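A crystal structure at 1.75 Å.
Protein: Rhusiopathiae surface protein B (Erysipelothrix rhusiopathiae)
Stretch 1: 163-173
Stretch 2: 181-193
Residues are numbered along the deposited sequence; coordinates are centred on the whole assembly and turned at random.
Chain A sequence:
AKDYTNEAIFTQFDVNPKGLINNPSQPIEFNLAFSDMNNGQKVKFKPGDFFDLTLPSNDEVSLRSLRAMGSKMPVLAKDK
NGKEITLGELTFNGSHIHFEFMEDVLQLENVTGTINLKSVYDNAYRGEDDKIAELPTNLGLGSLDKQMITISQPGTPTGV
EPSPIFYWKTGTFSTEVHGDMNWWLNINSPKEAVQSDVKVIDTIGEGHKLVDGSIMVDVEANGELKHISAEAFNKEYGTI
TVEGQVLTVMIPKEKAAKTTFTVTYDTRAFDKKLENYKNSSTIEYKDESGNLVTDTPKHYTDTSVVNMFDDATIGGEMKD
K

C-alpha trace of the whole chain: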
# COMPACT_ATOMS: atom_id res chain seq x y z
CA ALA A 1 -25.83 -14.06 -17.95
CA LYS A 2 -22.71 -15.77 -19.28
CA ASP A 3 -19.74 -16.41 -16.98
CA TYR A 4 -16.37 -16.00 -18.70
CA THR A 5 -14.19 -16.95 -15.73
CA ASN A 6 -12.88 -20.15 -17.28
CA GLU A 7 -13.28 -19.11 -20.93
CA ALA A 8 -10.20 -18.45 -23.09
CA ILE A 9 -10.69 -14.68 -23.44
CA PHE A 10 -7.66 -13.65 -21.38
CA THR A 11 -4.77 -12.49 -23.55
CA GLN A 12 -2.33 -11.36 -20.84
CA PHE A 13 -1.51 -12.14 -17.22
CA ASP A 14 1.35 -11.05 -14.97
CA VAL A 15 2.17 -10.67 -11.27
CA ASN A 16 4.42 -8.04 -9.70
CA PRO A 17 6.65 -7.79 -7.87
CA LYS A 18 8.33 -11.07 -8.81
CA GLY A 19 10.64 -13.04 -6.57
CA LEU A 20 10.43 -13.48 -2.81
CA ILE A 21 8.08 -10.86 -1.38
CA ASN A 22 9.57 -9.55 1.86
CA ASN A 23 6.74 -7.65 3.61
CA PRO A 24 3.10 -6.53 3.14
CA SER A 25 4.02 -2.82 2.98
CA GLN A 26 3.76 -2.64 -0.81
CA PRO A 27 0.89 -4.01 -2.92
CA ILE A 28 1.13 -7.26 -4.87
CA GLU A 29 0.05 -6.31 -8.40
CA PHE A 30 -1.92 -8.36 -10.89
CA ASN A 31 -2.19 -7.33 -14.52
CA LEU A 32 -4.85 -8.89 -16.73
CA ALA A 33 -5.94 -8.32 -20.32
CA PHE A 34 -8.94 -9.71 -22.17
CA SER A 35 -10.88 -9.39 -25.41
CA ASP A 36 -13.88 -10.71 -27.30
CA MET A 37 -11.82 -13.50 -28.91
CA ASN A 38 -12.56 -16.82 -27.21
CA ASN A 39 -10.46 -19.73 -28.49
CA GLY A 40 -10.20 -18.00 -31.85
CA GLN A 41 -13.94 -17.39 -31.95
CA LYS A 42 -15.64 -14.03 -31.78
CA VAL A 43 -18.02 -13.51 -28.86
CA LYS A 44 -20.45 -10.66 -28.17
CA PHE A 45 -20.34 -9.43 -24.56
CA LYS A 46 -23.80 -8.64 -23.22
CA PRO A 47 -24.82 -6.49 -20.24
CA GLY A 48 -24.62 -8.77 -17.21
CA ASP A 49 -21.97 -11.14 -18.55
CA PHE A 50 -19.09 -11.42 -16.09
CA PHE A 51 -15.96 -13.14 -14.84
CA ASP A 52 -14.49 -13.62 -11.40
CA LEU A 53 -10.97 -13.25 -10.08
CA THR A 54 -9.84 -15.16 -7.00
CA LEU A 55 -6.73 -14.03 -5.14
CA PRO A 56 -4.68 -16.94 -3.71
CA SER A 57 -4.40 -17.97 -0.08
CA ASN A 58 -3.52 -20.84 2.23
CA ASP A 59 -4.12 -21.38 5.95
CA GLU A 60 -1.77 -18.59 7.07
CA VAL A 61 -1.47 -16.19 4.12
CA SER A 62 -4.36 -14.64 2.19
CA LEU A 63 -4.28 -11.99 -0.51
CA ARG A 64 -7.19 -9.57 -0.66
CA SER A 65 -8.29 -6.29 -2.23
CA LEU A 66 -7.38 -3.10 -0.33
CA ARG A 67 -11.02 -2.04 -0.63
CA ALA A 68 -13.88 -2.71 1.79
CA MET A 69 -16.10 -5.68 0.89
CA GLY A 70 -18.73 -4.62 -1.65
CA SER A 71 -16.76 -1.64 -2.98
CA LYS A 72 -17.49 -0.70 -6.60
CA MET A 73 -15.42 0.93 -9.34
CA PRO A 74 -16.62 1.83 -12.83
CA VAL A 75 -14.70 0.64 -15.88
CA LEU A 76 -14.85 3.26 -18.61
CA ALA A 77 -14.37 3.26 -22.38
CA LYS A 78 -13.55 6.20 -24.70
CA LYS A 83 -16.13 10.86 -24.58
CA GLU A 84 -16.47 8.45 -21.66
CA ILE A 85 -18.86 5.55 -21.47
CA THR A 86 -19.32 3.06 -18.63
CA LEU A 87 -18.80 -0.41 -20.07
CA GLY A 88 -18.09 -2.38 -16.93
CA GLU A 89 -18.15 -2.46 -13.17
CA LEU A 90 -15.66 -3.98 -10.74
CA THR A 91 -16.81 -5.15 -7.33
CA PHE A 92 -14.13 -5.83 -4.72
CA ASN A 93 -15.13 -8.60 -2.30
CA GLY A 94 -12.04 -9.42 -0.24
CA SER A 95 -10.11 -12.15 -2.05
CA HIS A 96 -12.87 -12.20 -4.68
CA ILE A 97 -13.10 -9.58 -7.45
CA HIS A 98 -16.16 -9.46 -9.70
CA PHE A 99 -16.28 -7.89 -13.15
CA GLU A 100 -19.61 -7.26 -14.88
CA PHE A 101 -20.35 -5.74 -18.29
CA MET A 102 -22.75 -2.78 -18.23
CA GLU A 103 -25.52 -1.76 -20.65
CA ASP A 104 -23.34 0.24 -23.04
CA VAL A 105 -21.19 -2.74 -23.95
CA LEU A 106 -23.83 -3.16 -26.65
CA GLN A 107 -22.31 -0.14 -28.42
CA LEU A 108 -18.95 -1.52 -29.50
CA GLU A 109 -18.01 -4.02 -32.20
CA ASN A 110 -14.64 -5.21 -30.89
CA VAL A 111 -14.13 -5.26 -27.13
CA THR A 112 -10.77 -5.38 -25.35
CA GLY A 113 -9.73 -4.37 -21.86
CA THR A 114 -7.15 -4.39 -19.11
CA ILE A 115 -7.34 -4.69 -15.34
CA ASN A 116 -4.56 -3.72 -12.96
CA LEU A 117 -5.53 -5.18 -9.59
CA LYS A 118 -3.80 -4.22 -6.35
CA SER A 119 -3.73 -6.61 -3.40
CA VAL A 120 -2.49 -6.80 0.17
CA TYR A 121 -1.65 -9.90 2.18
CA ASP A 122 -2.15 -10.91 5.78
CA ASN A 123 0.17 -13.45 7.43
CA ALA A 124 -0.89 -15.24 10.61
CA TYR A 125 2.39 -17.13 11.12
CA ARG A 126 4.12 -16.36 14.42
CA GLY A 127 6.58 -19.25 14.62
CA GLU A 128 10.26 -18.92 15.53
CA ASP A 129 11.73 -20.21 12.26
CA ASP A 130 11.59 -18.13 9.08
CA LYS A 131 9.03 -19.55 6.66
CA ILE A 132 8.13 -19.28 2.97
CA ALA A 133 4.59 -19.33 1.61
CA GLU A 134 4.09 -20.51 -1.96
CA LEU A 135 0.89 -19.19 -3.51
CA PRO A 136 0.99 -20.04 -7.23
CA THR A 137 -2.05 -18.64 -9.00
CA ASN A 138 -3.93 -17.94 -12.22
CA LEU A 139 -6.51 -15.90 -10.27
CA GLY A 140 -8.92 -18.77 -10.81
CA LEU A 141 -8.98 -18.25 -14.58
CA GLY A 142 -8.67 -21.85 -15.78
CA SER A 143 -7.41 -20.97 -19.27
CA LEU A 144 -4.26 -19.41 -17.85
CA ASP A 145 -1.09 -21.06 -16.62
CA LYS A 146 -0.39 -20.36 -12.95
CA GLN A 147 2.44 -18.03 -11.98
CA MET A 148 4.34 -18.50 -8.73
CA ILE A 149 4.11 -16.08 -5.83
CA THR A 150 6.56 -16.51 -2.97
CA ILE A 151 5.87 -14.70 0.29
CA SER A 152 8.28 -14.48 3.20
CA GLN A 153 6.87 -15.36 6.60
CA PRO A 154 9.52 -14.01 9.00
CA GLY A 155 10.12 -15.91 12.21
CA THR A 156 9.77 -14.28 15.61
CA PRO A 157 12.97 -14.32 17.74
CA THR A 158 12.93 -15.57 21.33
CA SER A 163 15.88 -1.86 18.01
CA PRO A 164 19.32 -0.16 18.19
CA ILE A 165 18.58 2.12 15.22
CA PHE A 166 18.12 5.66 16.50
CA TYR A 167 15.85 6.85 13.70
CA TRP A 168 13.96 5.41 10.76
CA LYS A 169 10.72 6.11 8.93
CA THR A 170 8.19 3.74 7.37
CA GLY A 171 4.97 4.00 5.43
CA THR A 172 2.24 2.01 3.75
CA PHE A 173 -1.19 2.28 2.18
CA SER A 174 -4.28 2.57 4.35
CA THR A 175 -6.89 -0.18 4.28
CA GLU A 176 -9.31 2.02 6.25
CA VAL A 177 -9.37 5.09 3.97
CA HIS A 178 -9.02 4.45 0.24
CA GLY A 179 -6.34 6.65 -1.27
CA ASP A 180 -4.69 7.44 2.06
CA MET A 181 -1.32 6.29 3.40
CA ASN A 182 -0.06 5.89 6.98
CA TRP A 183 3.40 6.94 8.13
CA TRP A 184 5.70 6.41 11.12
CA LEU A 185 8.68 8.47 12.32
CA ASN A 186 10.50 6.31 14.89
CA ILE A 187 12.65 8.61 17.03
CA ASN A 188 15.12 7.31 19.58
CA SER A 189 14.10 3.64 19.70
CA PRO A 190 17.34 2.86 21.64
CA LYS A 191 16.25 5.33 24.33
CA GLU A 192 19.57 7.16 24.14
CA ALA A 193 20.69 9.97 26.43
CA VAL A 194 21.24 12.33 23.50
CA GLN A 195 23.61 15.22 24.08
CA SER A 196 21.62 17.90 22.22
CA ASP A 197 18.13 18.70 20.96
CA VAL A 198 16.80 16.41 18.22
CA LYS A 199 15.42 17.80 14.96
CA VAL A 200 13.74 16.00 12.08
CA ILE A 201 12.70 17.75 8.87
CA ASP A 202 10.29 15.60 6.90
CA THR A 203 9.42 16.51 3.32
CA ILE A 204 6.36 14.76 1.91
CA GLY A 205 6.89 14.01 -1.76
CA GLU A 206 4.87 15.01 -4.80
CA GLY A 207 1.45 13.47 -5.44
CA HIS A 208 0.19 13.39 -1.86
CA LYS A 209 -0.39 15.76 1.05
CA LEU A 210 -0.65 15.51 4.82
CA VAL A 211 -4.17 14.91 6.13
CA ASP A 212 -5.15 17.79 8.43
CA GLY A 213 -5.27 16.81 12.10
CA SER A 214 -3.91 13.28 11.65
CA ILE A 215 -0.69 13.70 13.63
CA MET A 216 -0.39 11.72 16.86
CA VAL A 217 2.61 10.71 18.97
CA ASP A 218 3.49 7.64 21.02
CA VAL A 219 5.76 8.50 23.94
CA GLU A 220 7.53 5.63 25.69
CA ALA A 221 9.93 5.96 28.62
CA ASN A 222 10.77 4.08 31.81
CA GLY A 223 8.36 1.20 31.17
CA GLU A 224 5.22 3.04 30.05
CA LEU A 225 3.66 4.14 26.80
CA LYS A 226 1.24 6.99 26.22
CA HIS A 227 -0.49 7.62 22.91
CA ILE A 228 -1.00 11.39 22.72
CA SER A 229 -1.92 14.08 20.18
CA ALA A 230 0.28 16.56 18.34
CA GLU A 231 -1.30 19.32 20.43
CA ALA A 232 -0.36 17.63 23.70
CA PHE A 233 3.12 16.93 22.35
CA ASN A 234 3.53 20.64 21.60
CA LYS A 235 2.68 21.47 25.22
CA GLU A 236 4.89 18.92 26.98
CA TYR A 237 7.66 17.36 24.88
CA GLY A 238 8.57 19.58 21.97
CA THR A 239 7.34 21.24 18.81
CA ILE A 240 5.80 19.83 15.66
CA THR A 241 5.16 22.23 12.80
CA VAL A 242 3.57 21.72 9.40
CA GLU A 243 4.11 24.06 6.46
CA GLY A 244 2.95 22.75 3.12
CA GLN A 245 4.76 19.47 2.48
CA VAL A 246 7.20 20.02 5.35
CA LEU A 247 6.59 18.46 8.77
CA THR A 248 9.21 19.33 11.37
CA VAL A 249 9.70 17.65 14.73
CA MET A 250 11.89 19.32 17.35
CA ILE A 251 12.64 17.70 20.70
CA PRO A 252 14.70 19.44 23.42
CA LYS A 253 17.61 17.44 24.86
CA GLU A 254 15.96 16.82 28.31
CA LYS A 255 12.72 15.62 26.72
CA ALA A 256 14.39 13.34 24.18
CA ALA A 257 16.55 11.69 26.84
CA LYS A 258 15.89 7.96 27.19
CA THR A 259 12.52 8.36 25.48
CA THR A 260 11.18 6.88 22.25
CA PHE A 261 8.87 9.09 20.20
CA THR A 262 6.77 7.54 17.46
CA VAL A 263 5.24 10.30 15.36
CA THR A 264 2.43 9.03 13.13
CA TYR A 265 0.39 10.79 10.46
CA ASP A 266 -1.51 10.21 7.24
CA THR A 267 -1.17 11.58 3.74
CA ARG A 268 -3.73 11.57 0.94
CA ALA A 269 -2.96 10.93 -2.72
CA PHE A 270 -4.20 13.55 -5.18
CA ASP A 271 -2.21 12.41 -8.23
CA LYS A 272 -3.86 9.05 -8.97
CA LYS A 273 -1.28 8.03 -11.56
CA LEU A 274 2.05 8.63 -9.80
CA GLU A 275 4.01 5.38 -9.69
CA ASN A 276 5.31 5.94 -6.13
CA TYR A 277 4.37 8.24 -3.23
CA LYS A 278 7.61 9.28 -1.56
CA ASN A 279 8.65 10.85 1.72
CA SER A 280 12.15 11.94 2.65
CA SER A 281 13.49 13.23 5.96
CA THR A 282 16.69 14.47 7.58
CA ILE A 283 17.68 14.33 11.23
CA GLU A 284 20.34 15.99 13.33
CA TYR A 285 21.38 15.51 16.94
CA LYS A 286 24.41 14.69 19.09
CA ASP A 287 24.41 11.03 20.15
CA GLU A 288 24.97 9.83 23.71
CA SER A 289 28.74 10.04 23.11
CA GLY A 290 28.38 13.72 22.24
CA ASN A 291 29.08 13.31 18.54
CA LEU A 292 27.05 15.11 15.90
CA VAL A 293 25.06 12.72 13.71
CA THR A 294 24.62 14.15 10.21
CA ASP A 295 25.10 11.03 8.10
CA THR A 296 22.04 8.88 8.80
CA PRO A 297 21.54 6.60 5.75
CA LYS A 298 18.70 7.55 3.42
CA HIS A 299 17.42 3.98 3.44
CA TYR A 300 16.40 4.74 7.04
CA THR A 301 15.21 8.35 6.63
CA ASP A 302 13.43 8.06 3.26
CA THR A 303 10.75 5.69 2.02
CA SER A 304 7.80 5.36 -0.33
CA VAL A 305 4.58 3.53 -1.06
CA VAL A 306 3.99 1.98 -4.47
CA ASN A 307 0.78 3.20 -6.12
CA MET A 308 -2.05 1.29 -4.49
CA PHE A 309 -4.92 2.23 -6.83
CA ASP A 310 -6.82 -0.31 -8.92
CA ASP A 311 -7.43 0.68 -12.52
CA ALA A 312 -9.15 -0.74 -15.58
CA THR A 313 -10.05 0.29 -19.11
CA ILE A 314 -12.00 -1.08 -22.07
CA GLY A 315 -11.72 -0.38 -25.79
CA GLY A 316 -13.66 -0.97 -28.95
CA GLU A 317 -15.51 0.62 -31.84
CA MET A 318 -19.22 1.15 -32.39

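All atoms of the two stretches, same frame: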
# COMPACT_ATOMS: atom_id res chain seq x y z
N SER A 163 14.99 -2.25 19.10
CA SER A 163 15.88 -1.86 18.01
C SER A 163 16.97 -0.89 18.46
O SER A 163 16.75 -0.05 19.33
CB SER A 163 15.08 -1.21 16.88
OG SER A 163 15.96 -0.61 15.93
N PRO A 164 18.17 -1.02 17.88
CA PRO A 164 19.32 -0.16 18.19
C PRO A 164 19.40 1.04 17.25
O PRO A 164 20.19 1.97 17.48
CB PRO A 164 20.49 -1.12 18.03
CG PRO A 164 20.06 -1.92 16.84
CD PRO A 164 18.61 -2.22 17.14
N ILE A 165 18.59 1.03 16.19
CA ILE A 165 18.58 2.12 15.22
C ILE A 165 17.90 3.35 15.82
O ILE A 165 16.73 3.31 16.17
CB ILE A 165 17.83 1.71 13.93
CG1 ILE A 165 18.48 0.47 13.32
CG2 ILE A 165 17.84 2.86 12.92
CD1 ILE A 165 19.96 0.63 13.05
N PHE A 166 18.65 4.44 15.91
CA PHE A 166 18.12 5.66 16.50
C PHE A 166 16.93 6.27 15.77
O PHE A 166 16.00 6.75 16.41
CB PHE A 166 19.21 6.71 16.63
CG PHE A 166 18.76 7.95 17.34
CD1 PHE A 166 18.17 9.00 16.65
CD2 PHE A 166 18.90 8.06 18.72
CE1 PHE A 166 17.73 10.13 17.32
CE2 PHE A 166 18.46 9.19 19.40
CZ PHE A 166 17.87 10.23 18.70
N TYR A 167 16.96 6.26 14.45
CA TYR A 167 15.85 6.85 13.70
C TYR A 167 15.60 6.20 12.35
O TYR A 167 16.53 5.93 11.59
CB TYR A 167 16.09 8.35 13.47
CG TYR A 167 15.09 9.00 12.52
CD1 TYR A 167 13.77 9.17 12.90
CD2 TYR A 167 15.47 9.40 11.24
CE1 TYR A 167 12.83 9.73 12.02
CE2 TYR A 167 14.55 9.96 10.35
CZ TYR A 167 13.23 10.11 10.75
OH TYR A 167 12.30 10.65 9.90
N TRP A 168 14.33 5.95 12.06
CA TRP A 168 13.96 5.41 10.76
C TRP A 168 12.48 5.71 10.55
O TRP A 168 11.73 5.89 11.50
CB TRP A 168 14.24 3.90 10.67
CG TRP A 168 13.22 3.03 11.30
CD1 TRP A 168 12.09 2.52 10.72
CD2 TRP A 168 13.25 2.52 12.64
NE1 TRP A 168 11.41 1.73 11.62
CE2 TRP A 168 12.10 1.72 12.81
CE3 TRP A 168 14.13 2.68 13.72
CZ2 TRP A 168 11.81 1.07 14.01
CZ3 TRP A 168 13.85 2.02 14.92
CH2 TRP A 168 12.70 1.23 15.05
N LYS A 169 12.10 5.81 9.28
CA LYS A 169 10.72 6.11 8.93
C LYS A 169 10.15 5.00 8.05
O LYS A 169 10.88 4.37 7.29
CB LYS A 169 10.67 7.44 8.20
CG LYS A 169 11.43 7.45 6.90
CD LYS A 169 10.47 7.33 5.73
CE LYS A 169 9.76 8.64 5.48
NZ LYS A 169 9.03 9.14 6.67
N THR A 170 8.85 4.77 8.16
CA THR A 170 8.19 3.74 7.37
C THR A 170 6.85 4.26 6.90
O THR A 170 6.35 5.27 7.41
CB THR A 170 7.96 2.45 8.18
OG1 THR A 170 6.97 2.68 9.18
CG2 THR A 170 9.25 2.00 8.84
N GLY A 171 6.26 3.57 5.94
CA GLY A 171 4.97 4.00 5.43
C GLY A 171 4.30 2.90 4.63
O GLY A 171 4.96 1.99 4.14
N THR A 172 2.99 2.99 4.52
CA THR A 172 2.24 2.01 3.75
C THR A 172 0.87 2.58 3.42
O THR A 172 0.50 3.66 3.89
CB THR A 172 2.09 0.67 4.52
OG1 THR A 172 1.54 -0.32 3.65
CG2 THR A 172 1.18 0.84 5.75
N PHE A 173 0.13 1.86 2.59
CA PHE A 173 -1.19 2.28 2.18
C PHE A 173 -2.18 1.98 3.29
O PHE A 173 -1.98 1.06 4.09
CB PHE A 173 -1.60 1.56 0.89
CG PHE A 173 -1.45 0.07 0.95
CD1 PHE A 173 -2.45 -0.72 1.52
CD2 PHE A 173 -0.30 -0.55 0.46
CE1 PHE A 173 -2.30 -2.11 1.60
CE2 PHE A 173 -0.14 -1.93 0.54
CZ PHE A 173 -1.14 -2.71 1.11
N MET A 181 -2.51 7.04 3.02
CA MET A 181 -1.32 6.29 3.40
C MET A 181 -0.97 6.63 4.85
O MET A 181 -1.21 7.75 5.29
CB MET A 181 -0.15 6.66 2.48
CG MET A 181 -0.30 6.15 1.06
SD MET A 181 0.71 6.96 -0.20
CE MET A 181 -0.38 8.36 -0.58
N ASN A 182 -0.42 5.67 5.58
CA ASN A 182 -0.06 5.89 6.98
C ASN A 182 1.45 5.92 7.11
O ASN A 182 2.15 5.15 6.45
CB ASN A 182 -0.63 4.78 7.86
CG ASN A 182 -2.12 4.61 7.68
OD1 ASN A 182 -2.87 5.58 7.79
ND2 ASN A 182 -2.56 3.39 7.42
N TRP A 183 1.96 6.81 7.95
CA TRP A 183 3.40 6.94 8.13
C TRP A 183 3.85 6.92 9.58
O TRP A 183 3.10 7.28 10.48
CB TRP A 183 3.90 8.22 7.45
CG TRP A 183 3.42 8.35 6.04
CD1 TRP A 183 2.21 8.81 5.63
CD2 TRP A 183 4.13 7.98 4.85
NE1 TRP A 183 2.11 8.74 4.27
CE2 TRP A 183 3.27 8.23 3.76
CE3 TRP A 183 5.40 7.45 4.61
CZ2 TRP A 183 3.65 7.98 2.44
CZ3 TRP A 183 5.77 7.19 3.29
CH2 TRP A 183 4.90 7.46 2.22
N TRP A 184 5.11 6.51 9.79
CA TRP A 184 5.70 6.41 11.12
C TRP A 184 7.11 6.99 11.18
O TRP A 184 7.96 6.61 10.39
CB TRP A 184 5.83 4.94 11.54
CG TRP A 184 4.55 4.24 11.84
CD1 TRP A 184 4.00 4.04 13.07
CD2 TRP A 184 3.67 3.63 10.89
NE1 TRP A 184 2.82 3.34 12.95
CE2 TRP A 184 2.60 3.08 11.62
CE3 TRP A 184 3.68 3.50 9.50
CZ2 TRP A 184 1.54 2.40 11.00
CZ3 TRP A 184 2.62 2.83 8.88
CH2 TRP A 184 1.57 2.29 9.64
N LEU A 185 7.34 7.91 12.11
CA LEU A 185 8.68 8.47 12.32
C LEU A 185 9.10 7.88 13.67
O LEU A 185 8.55 8.25 14.71
CB LEU A 185 8.65 10.00 12.40
CG LEU A 185 8.01 10.79 11.26
CD1 LEU A 185 8.25 12.28 11.48
CD2 LEU A 185 8.58 10.35 9.92
N ASN A 186 10.05 6.95 13.66
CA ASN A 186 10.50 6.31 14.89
C ASN A 186 11.75 7.00 15.43
O ASN A 186 12.86 6.76 14.95
CB ASN A 186 10.78 4.84 14.61
CG ASN A 186 9.60 4.16 13.95
OD1 ASN A 186 8.64 3.77 14.61
ND2 ASN A 186 9.65 4.02 12.63
N ILE A 187 11.56 7.84 16.45
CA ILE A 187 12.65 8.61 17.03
C ILE A 187 13.16 8.10 18.36
O ILE A 187 12.42 7.98 19.33
CB ILE A 187 12.23 10.08 17.21
CG1 ILE A 187 11.63 10.60 15.90
CG2 ILE A 187 13.43 10.93 17.62
CD1 ILE A 187 11.00 11.98 16.01
N ASN A 188 14.46 7.80 18.39
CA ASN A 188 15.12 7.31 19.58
C ASN A 188 14.57 6.00 20.13
O ASN A 188 14.17 5.92 21.29
CB ASN A 188 15.11 8.37 20.68
CG ASN A 188 16.16 8.11 21.74
OD1 ASN A 188 16.93 7.16 21.62
ND2 ASN A 188 16.20 8.95 22.76
N SER A 189 14.56 4.97 19.28
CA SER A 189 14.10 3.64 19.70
C SER A 189 15.04 3.11 20.79
O SER A 189 14.59 2.49 21.75
CB SER A 189 14.10 2.66 18.52
OG SER A 189 13.02 2.90 17.64
N PRO A 190 16.36 3.34 20.65
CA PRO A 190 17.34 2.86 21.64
C PRO A 190 17.18 3.49 23.02
O PRO A 190 17.72 2.97 24.00
CB PRO A 190 18.68 3.23 21.01
CG PRO A 190 18.39 3.22 19.54
CD PRO A 190 17.06 3.90 19.47
N LYS A 191 16.46 4.61 23.08
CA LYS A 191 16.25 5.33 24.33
C LYS A 191 17.58 5.92 24.79
O LYS A 191 17.97 5.79 25.95
CB LYS A 191 15.70 4.39 25.41
CG LYS A 191 14.37 3.73 25.09
CD LYS A 191 13.20 4.68 25.25
CE LYS A 191 11.92 3.90 25.54
NZ LYS A 191 11.70 2.81 24.55
N GLU A 192 18.28 6.56 23.86
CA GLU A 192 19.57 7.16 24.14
C GLU A 192 19.49 8.46 24.96
O GLU A 192 18.47 9.16 24.97
CB GLU A 192 20.31 7.43 22.83
CG GLU A 192 21.03 6.28 22.16
CD GLU A 192 21.94 6.81 21.05
OE1 GLU A 192 22.43 7.95 21.17
OE2 GLU A 192 22.17 6.09 20.06
N ALA A 193 20.58 8.75 25.65
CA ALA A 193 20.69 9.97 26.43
C ALA A 193 21.40 10.91 25.47
O ALA A 193 22.61 11.13 25.59
CB ALA A 193 21.54 9.71 27.67
O HOH W 1 14.12 4.75 16.36
O HOH W 2 7.68 2.02 11.80

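How does stretch 2 begin its run beside stretch 1? Strands 181-187 and 167-173 lie antiparallel, their directions 166° apart. Asn-182 and Thr-172 exchange backbone hydrogen bonds, Asn-182 N to Thr-172 O at 2.8 Å and Thr-172 N to Asn-182 O at 3.0 Å. Next, Trp-183 lies against Gly-171, its CE3 3.6 Å from Gly-171 CA; a CB on the glycine would clash with that ring atom.

What follows at Trp-184 and Leu-185? Trp-184 repeats the reciprocal pairing with Thr-170, and its ring edge meets Thr-172, CZ3 to CG2 at 4.0 Å. On the other face of the sheet, Leu-185 packs its CB 4.2 Å from Tyr-167 CE1.

Why is Asn-186 so closely tied to Trp-168? Its N and ND2 both donate to Trp-168 O, at 2.9 and 3.0 Å, while Trp-168 N returns a weak bond to Asn-186 O at 3.3 Å. Asn-186 CB sits over the indole's six-membered ring, a CH-pi contact. Water 2 links Asn-186 ND2 to Thr-170 OG1.

How does the contact end? Asn-188 N donates to Phe-166 O at 2.7 Å, and its CA covers one face of the Phe-166 ring. Water 1 joins Ser-189 N to Ile-165 O, and Pro-190 CG then reaches Pro-164 O at 3.0 Å.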